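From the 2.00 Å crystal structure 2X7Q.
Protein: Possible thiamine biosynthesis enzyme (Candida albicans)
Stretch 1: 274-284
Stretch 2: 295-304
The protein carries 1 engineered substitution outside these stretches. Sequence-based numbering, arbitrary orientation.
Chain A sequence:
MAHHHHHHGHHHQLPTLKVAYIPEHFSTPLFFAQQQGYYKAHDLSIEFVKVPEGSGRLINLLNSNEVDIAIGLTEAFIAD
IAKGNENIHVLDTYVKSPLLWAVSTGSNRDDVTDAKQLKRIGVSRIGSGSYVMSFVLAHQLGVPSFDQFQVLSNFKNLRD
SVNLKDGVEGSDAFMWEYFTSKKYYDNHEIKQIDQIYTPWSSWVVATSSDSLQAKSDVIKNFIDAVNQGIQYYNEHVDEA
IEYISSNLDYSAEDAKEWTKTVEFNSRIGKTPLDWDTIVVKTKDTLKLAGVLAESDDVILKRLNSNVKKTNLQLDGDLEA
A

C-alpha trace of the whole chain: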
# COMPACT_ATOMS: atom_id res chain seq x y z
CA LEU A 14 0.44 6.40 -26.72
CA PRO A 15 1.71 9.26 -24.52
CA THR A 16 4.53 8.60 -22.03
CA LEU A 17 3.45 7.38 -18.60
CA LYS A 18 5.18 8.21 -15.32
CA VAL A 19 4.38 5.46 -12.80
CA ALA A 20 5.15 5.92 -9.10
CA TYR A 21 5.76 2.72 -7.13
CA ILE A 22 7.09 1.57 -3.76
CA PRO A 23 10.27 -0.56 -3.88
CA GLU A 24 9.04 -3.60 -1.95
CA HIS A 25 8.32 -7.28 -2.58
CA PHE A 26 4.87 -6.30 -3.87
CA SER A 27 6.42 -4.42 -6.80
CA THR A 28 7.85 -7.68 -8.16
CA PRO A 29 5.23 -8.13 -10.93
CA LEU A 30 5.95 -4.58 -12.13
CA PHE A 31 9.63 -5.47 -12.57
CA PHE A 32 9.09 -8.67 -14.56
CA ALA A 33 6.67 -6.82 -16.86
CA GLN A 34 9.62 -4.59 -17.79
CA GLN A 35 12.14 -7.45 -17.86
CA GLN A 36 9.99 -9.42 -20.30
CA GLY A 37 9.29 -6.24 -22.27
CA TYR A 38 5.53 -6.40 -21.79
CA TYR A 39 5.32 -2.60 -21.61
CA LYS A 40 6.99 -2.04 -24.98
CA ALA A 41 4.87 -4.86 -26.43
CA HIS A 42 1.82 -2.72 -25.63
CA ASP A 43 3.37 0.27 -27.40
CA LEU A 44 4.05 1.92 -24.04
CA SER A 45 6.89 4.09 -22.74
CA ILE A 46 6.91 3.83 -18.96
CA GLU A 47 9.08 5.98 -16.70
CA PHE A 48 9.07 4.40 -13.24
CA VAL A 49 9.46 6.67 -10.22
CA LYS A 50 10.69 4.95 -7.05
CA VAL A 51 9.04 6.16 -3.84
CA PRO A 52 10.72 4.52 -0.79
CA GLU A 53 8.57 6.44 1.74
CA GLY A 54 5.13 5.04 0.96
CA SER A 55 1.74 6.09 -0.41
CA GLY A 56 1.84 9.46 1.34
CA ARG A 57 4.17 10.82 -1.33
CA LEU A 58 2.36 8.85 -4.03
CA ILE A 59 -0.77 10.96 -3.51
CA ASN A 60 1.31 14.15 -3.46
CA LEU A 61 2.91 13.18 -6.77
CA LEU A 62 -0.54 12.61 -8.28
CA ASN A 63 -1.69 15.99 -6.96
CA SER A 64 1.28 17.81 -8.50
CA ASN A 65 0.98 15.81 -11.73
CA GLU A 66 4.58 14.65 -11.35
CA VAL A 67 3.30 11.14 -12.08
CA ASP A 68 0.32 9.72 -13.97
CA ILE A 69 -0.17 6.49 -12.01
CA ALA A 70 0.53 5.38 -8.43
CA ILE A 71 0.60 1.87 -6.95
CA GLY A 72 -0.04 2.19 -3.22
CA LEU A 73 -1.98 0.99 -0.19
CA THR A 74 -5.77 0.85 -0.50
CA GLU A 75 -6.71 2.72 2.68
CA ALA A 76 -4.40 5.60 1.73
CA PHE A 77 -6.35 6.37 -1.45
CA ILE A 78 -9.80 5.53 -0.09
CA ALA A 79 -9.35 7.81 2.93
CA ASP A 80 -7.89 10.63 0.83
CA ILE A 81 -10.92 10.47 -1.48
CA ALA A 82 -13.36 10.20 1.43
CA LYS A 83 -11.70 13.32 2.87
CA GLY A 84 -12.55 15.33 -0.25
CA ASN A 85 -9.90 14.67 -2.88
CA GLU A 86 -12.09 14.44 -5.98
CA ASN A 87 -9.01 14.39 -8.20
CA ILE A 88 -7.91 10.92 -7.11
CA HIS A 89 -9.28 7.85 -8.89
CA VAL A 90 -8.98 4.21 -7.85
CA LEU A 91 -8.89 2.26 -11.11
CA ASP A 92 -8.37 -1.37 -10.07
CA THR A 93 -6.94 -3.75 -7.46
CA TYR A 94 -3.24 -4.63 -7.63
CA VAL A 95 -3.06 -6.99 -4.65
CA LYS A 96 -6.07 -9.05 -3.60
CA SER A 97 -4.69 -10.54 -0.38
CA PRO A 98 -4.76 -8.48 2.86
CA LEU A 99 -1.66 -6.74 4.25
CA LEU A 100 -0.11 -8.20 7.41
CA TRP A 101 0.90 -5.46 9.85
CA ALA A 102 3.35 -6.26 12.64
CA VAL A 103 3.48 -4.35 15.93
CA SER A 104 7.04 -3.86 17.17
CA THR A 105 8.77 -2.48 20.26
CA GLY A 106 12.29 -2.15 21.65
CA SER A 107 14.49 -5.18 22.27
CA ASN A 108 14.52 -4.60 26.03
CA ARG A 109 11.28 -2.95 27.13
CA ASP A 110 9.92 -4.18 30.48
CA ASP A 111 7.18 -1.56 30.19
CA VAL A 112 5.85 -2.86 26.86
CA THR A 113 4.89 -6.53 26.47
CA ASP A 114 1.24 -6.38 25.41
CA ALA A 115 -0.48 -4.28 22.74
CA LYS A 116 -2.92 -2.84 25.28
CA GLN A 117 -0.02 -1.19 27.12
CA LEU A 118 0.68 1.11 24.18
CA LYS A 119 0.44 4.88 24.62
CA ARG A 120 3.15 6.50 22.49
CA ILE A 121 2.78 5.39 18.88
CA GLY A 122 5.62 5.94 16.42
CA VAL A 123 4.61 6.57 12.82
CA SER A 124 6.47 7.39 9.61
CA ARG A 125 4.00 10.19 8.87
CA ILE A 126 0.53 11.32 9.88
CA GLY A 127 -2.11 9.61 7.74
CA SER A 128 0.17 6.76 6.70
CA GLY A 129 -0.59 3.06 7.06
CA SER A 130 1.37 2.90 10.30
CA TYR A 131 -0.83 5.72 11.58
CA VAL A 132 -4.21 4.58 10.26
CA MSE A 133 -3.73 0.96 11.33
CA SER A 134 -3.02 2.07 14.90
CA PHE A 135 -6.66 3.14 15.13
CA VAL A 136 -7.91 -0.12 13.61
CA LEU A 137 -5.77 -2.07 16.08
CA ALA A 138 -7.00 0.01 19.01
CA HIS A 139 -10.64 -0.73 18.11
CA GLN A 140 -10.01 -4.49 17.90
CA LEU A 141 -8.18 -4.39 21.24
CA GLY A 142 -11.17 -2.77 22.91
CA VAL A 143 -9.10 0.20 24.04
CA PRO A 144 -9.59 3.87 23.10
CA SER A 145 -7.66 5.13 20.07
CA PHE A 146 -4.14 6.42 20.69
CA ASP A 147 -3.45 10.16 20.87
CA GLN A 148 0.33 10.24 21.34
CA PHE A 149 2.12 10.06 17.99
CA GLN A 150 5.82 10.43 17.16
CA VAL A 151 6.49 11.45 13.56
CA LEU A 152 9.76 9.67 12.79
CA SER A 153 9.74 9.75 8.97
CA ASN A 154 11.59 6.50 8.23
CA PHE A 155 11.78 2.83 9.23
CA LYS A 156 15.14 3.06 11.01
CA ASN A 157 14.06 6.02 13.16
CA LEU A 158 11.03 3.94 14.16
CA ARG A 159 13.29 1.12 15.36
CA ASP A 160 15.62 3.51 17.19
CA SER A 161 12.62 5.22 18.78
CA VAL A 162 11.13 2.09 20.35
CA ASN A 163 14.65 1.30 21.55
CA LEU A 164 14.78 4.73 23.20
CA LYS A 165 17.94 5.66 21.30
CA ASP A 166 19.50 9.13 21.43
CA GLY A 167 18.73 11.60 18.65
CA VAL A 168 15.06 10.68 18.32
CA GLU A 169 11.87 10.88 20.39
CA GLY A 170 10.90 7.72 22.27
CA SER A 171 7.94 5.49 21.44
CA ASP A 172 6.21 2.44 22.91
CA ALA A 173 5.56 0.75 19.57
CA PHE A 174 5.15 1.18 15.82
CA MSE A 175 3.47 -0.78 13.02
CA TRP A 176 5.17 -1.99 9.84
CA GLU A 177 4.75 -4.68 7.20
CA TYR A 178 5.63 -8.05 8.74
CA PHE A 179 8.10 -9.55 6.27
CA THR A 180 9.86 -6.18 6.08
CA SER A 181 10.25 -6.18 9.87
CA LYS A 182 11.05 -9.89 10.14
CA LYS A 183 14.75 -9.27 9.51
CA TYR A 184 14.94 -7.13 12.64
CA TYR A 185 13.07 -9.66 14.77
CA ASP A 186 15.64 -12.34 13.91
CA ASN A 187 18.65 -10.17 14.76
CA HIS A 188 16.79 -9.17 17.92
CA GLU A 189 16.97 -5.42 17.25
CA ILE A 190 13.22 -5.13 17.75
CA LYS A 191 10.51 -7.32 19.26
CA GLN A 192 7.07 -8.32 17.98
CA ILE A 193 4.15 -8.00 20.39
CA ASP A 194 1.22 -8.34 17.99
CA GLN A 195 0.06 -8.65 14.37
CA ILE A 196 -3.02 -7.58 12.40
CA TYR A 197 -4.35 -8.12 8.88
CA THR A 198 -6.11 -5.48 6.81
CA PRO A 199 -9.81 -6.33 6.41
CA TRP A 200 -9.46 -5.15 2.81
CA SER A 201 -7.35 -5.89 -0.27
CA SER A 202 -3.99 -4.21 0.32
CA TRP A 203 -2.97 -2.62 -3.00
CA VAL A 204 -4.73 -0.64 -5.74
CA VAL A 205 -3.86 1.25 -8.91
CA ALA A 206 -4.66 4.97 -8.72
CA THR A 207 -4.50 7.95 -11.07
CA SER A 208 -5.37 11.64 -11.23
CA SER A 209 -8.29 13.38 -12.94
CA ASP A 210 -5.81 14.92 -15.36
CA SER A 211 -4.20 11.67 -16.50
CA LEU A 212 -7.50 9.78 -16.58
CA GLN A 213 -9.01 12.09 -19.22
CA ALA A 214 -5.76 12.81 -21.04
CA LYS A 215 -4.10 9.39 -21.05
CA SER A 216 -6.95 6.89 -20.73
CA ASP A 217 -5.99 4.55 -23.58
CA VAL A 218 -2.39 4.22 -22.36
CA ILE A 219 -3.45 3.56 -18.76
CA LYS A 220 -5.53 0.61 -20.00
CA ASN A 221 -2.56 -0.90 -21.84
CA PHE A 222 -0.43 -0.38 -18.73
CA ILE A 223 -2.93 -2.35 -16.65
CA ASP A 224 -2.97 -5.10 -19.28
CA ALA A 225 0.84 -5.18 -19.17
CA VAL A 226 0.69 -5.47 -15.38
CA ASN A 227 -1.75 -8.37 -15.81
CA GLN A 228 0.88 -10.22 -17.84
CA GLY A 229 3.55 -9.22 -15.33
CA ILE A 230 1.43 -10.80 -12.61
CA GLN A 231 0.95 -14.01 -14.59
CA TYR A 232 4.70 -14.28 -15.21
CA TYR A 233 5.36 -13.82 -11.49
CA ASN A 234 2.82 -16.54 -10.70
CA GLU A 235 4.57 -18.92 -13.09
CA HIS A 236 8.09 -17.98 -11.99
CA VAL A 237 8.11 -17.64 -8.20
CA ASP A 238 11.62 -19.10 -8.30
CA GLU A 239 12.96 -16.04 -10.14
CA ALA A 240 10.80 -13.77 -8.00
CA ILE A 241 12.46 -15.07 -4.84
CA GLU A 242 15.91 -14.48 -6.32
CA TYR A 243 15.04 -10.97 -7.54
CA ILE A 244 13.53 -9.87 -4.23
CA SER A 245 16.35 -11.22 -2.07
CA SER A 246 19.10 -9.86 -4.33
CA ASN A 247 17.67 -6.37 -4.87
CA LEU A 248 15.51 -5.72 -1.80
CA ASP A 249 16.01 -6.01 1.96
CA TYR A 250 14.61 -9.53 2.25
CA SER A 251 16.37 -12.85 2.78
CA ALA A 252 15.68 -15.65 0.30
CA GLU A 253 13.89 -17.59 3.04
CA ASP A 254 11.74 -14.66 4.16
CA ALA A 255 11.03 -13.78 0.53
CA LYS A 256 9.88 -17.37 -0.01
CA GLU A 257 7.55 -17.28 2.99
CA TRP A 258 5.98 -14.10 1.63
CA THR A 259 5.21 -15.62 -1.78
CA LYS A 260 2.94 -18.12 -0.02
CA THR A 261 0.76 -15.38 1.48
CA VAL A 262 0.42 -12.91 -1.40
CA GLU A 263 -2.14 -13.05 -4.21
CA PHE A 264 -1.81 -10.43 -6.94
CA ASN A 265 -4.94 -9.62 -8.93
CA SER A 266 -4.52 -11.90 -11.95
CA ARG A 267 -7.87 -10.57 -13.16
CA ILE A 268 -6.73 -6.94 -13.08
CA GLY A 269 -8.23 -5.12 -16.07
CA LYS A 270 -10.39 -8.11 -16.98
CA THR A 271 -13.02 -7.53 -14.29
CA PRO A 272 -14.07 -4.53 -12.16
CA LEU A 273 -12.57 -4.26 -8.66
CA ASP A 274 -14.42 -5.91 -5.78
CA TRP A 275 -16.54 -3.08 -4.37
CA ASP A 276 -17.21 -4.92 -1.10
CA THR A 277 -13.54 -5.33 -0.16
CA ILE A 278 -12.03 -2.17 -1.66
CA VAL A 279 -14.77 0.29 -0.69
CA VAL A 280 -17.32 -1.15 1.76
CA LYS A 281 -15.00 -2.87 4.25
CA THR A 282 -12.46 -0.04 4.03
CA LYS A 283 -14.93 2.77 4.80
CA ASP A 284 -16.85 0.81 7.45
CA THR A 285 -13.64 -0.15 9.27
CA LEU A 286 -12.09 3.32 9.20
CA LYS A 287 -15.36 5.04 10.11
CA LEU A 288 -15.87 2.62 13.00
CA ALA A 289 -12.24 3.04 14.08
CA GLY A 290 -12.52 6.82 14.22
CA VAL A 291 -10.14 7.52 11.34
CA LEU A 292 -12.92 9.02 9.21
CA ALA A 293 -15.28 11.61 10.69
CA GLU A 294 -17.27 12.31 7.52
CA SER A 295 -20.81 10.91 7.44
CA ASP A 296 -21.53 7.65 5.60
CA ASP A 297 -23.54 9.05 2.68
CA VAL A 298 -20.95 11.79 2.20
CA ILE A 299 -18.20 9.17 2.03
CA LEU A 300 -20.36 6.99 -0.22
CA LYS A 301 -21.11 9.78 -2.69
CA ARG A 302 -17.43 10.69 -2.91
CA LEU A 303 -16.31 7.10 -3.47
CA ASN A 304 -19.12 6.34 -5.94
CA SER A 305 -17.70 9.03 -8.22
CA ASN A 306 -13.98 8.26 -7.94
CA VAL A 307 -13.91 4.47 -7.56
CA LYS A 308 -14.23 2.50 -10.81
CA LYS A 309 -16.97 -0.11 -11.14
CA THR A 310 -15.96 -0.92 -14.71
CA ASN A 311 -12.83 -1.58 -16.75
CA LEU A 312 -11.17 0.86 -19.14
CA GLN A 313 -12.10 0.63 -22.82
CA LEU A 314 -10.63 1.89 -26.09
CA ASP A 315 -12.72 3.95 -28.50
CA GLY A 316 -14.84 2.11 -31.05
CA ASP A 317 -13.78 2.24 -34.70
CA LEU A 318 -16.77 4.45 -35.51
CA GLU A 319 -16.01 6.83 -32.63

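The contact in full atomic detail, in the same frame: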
# COMPACT_ATOMS: atom_id res chain seq x y z
N ASP A 274 -13.41 -5.45 -6.72
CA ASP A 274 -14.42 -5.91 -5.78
C ASP A 274 -14.84 -4.77 -4.86
O ASP A 274 -14.12 -4.39 -3.94
CB ASP A 274 -13.89 -7.09 -4.96
CG ASP A 274 -14.97 -7.74 -4.12
OD1 ASP A 274 -16.12 -7.24 -4.12
OD2 ASP A 274 -14.68 -8.76 -3.46
N TRP A 275 -16.03 -4.22 -5.11
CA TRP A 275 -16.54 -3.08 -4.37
C TRP A 275 -16.63 -3.35 -2.87
O TRP A 275 -16.32 -2.48 -2.06
CB TRP A 275 -17.92 -2.68 -4.91
CG TRP A 275 -18.41 -1.36 -4.40
CD1 TRP A 275 -19.28 -1.15 -3.37
CD2 TRP A 275 -18.04 -0.06 -4.88
NE1 TRP A 275 -19.49 0.19 -3.19
CE2 TRP A 275 -18.73 0.88 -4.10
CE3 TRP A 275 -17.19 0.38 -5.89
CZ2 TRP A 275 -18.61 2.26 -4.31
CZ3 TRP A 275 -17.06 1.75 -6.10
CH2 TRP A 275 -17.77 2.67 -5.31
N ASP A 276 -17.03 -4.56 -2.50
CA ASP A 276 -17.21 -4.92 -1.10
C ASP A 276 -15.92 -4.82 -0.29
O ASP A 276 -15.93 -4.36 0.85
CB ASP A 276 -17.80 -6.33 -0.98
CG ASP A 276 -17.93 -6.78 0.47
OD1 ASP A 276 -18.68 -6.14 1.24
OD2 ASP A 276 -17.28 -7.78 0.84
N THR A 277 -14.81 -5.27 -0.87
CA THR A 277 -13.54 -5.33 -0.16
C THR A 277 -12.73 -4.04 -0.27
O THR A 277 -12.05 -3.65 0.68
CB THR A 277 -12.68 -6.52 -0.62
OG1 THR A 277 -11.50 -6.61 0.18
CG2 THR A 277 -12.28 -6.36 -2.08
N ILE A 278 -12.79 -3.39 -1.43
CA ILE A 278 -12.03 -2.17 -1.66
C ILE A 278 -12.70 -0.94 -1.06
O ILE A 278 -12.02 -0.06 -0.51
CB ILE A 278 -11.79 -1.93 -3.17
CG1 ILE A 278 -10.89 -3.01 -3.76
CG2 ILE A 278 -11.19 -0.55 -3.40
CD1 ILE A 278 -9.49 -3.03 -3.17
N VAL A 279 -14.02 -0.88 -1.15
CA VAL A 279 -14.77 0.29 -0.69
C VAL A 279 -15.52 0.04 0.63
O VAL A 279 -15.24 0.69 1.64
CB VAL A 279 -15.78 0.76 -1.75
CG1 VAL A 279 -16.65 1.88 -1.19
CG2 VAL A 279 -15.06 1.19 -3.00
N VAL A 280 -16.46 -0.90 0.61
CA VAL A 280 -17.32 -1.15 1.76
C VAL A 280 -16.55 -1.42 3.05
O VAL A 280 -16.67 -0.67 4.02
CB VAL A 280 -18.29 -2.32 1.49
CG1 VAL A 280 -19.13 -2.61 2.73
CG2 VAL A 280 -19.18 -2.01 0.30
N LYS A 281 -15.76 -2.49 3.06
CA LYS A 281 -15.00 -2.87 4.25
C LYS A 281 -14.05 -1.76 4.69
O LYS A 281 -13.89 -1.52 5.89
CB LYS A 281 -14.22 -4.17 4.00
CG LYS A 281 -15.07 -5.36 3.59
CD LYS A 281 -14.20 -6.57 3.26
CE LYS A 281 -13.84 -7.37 4.51
NZ LYS A 281 -14.96 -8.23 4.99
N THR A 282 -13.42 -1.10 3.73
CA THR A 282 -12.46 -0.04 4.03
C THR A 282 -13.11 1.13 4.77
O THR A 282 -12.62 1.58 5.81
CB THR A 282 -11.77 0.49 2.76
OG1 THR A 282 -11.11 -0.60 2.09
CG2 THR A 282 -10.74 1.55 3.12
N LYS A 283 -14.23 1.62 4.23
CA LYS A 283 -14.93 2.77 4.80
C LYS A 283 -15.56 2.42 6.15
O LYS A 283 -15.49 3.21 7.10
CB LYS A 283 -16.01 3.28 3.84
CG LYS A 283 -17.27 2.42 3.83
CD LYS A 283 -18.31 2.93 2.84
CE LYS A 283 -19.60 2.13 2.94
NZ LYS A 283 -20.26 1.93 1.63
N ASP A 284 -16.17 1.24 6.24
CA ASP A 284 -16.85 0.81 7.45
C ASP A 284 -15.86 0.58 8.59
O ASP A 284 -16.17 0.84 9.75
CB ASP A 284 -17.66 -0.46 7.19
CG ASP A 284 -18.88 -0.21 6.32
OD1 ASP A 284 -19.15 0.97 6.01
OD2 ASP A 284 -19.55 -1.18 5.94
N SER A 295 -19.64 11.77 7.38
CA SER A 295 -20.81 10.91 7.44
C SER A 295 -20.75 9.83 6.36
O SER A 295 -19.99 9.95 5.40
CB SER A 295 -22.10 11.72 7.30
OG SER A 295 -22.23 12.24 5.99
N ASP A 296 -21.55 8.79 6.52
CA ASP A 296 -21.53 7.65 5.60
C ASP A 296 -21.90 8.05 4.17
O ASP A 296 -21.16 7.76 3.23
CB ASP A 296 -22.47 6.55 6.09
CG ASP A 296 -22.35 5.28 5.27
OD1 ASP A 296 -21.22 4.91 4.90
OD2 ASP A 296 -23.40 4.66 4.98
N ASP A 297 -23.05 8.70 4.01
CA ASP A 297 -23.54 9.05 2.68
C ASP A 297 -22.68 10.10 1.98
O ASP A 297 -22.72 10.23 0.76
CB ASP A 297 -25.01 9.50 2.74
CG ASP A 297 -25.23 10.63 3.73
OD1 ASP A 297 -24.33 11.47 3.89
OD2 ASP A 297 -26.32 10.68 4.33
N VAL A 298 -21.91 10.85 2.76
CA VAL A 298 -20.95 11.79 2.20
C VAL A 298 -19.73 11.04 1.69
O VAL A 298 -19.20 11.34 0.62
CB VAL A 298 -20.51 12.85 3.23
CG1 VAL A 298 -19.28 13.59 2.75
CG2 VAL A 298 -21.65 13.81 3.52
N ILE A 299 -19.29 10.04 2.45
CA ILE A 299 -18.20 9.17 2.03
C ILE A 299 -18.62 8.34 0.82
O ILE A 299 -17.87 8.21 -0.14
CB ILE A 299 -17.76 8.22 3.17
CG1 ILE A 299 -17.26 9.03 4.37
CG2 ILE A 299 -16.68 7.27 2.68
CD1 ILE A 299 -16.87 8.17 5.56
N LEU A 300 -19.83 7.80 0.87
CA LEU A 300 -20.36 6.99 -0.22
C LEU A 300 -20.40 7.75 -1.54
O LEU A 300 -19.95 7.26 -2.57
CB LEU A 300 -21.77 6.48 0.10
CG LEU A 300 -21.91 4.99 0.39
CD1 LEU A 300 -20.93 4.19 -0.47
CD2 LEU A 300 -21.68 4.71 1.87
N LYS A 301 -20.95 8.96 -1.50
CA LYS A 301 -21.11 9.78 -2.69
C LYS A 301 -19.76 10.14 -3.30
O LYS A 301 -19.62 10.24 -4.52
CB LYS A 301 -21.92 11.04 -2.39
CG LYS A 301 -22.18 11.91 -3.61
CD LYS A 301 -23.21 12.99 -3.33
CE LYS A 301 -23.52 13.78 -4.59
NZ LYS A 301 -24.63 14.75 -4.40
N ARG A 302 -18.76 10.34 -2.44
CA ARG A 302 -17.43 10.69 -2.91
C ARG A 302 -16.71 9.50 -3.54
O ARG A 302 -15.97 9.65 -4.51
CB ARG A 302 -16.60 11.29 -1.77
CG ARG A 302 -17.08 12.66 -1.32
CD ARG A 302 -16.29 13.16 -0.13
NE ARG A 302 -16.66 14.52 0.24
CZ ARG A 302 -16.18 15.17 1.29
NH1 ARG A 302 -15.30 14.58 2.09
NH2 ARG A 302 -16.57 16.40 1.56
N LEU A 303 -16.94 8.32 -2.98
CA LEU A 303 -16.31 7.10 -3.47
C LEU A 303 -17.02 6.58 -4.73
O LEU A 303 -16.39 6.02 -5.62
CB LEU A 303 -16.31 6.02 -2.39
CG LEU A 303 -15.46 6.31 -1.15
CD1 LEU A 303 -15.58 5.18 -0.14
CD2 LEU A 303 -14.01 6.53 -1.55
N ASN A 304 -18.34 6.76 -4.79
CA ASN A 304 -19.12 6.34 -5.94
C ASN A 304 -18.75 7.07 -7.22
O ASN A 304 -19.07 6.62 -8.32
CB ASN A 304 -20.62 6.50 -5.66
CG ASN A 304 -21.21 5.31 -4.92
OD1 ASN A 304 -20.79 4.17 -5.12
ND2 ASN A 304 -22.20 5.57 -4.07

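Two helices of one chain pack side by side in a near-antiparallel, mainly apolar contact that no hydrogen bond or salt bridge crosses. Helix 275-284 runs at 152° to helix 296-304, and their axes approach to 11.3 Å. This spacing leaves room for side chains between them. Together the two stretches bury 333 Å².

The backbones come nearest at two pairs. The CA atoms of Val 279 and Leu 303 are 7.5 Å apart, and those of Lys 283 and Ile 299 are 7.7 Å apart. All four residues point their CA-to-CB bonds toward the other helix. On each helix the two lie four positions apart, about one turn, so they fall on the same side.

The tightest apolar contact is Val 279 CG1 to Leu 303 CD1, at 3.6 Å. Val 279 is short and branched, so it fills space close to its own backbone. Leu 303 reaches further and also touches the next turn, with CD1 4.4 Å from Lys 283 CB. Ile 299 CG2 lies 4.2 Å from Lys 283 CB. These three aliphatic residues are buried and have no polar side-chain group to satisfy.

Lys 283 has the largest area covered by the other stretch, 85 Å². Its chi1 is p, and chi2 and chi3 are both t, so the chain is extended through CE. The methylenes suit the apolar surroundings, while the amine extends toward the more open side of the contact. There, Lys 283 NZ comes within 3.1 Å of Leu 300 CD2. Lys 283 NZ is 4.5 Å from Asp 296 OD1, which is too far for a salt bridge, but the opposite charges should still attract. Asp 284 OD1 is 4.6 Å from the same Asp 296 OD1, a pairing of like charges at the exposed margin.

Trp 275 closes the other end. Its CA-to-CB bond points sideways, but with chi1 t and chi2 at -99° the indole comes nearer the second helix. Trp 275 CH2 is 3.6 Å from Leu 303 O, which sits at the ring edge, near its plane. Trp 275 CZ2 is 3.0 Å from Asn 304 OD1, a close approach that is oblique to the ring. A large flat side chain suits this place because it spans the gap from a sideways start.

Asp 274 caps the first helix: Asp 276 N donates to Asp 274 OD1 at 3.3 Å. A wider pi-type turn follows at 276-280.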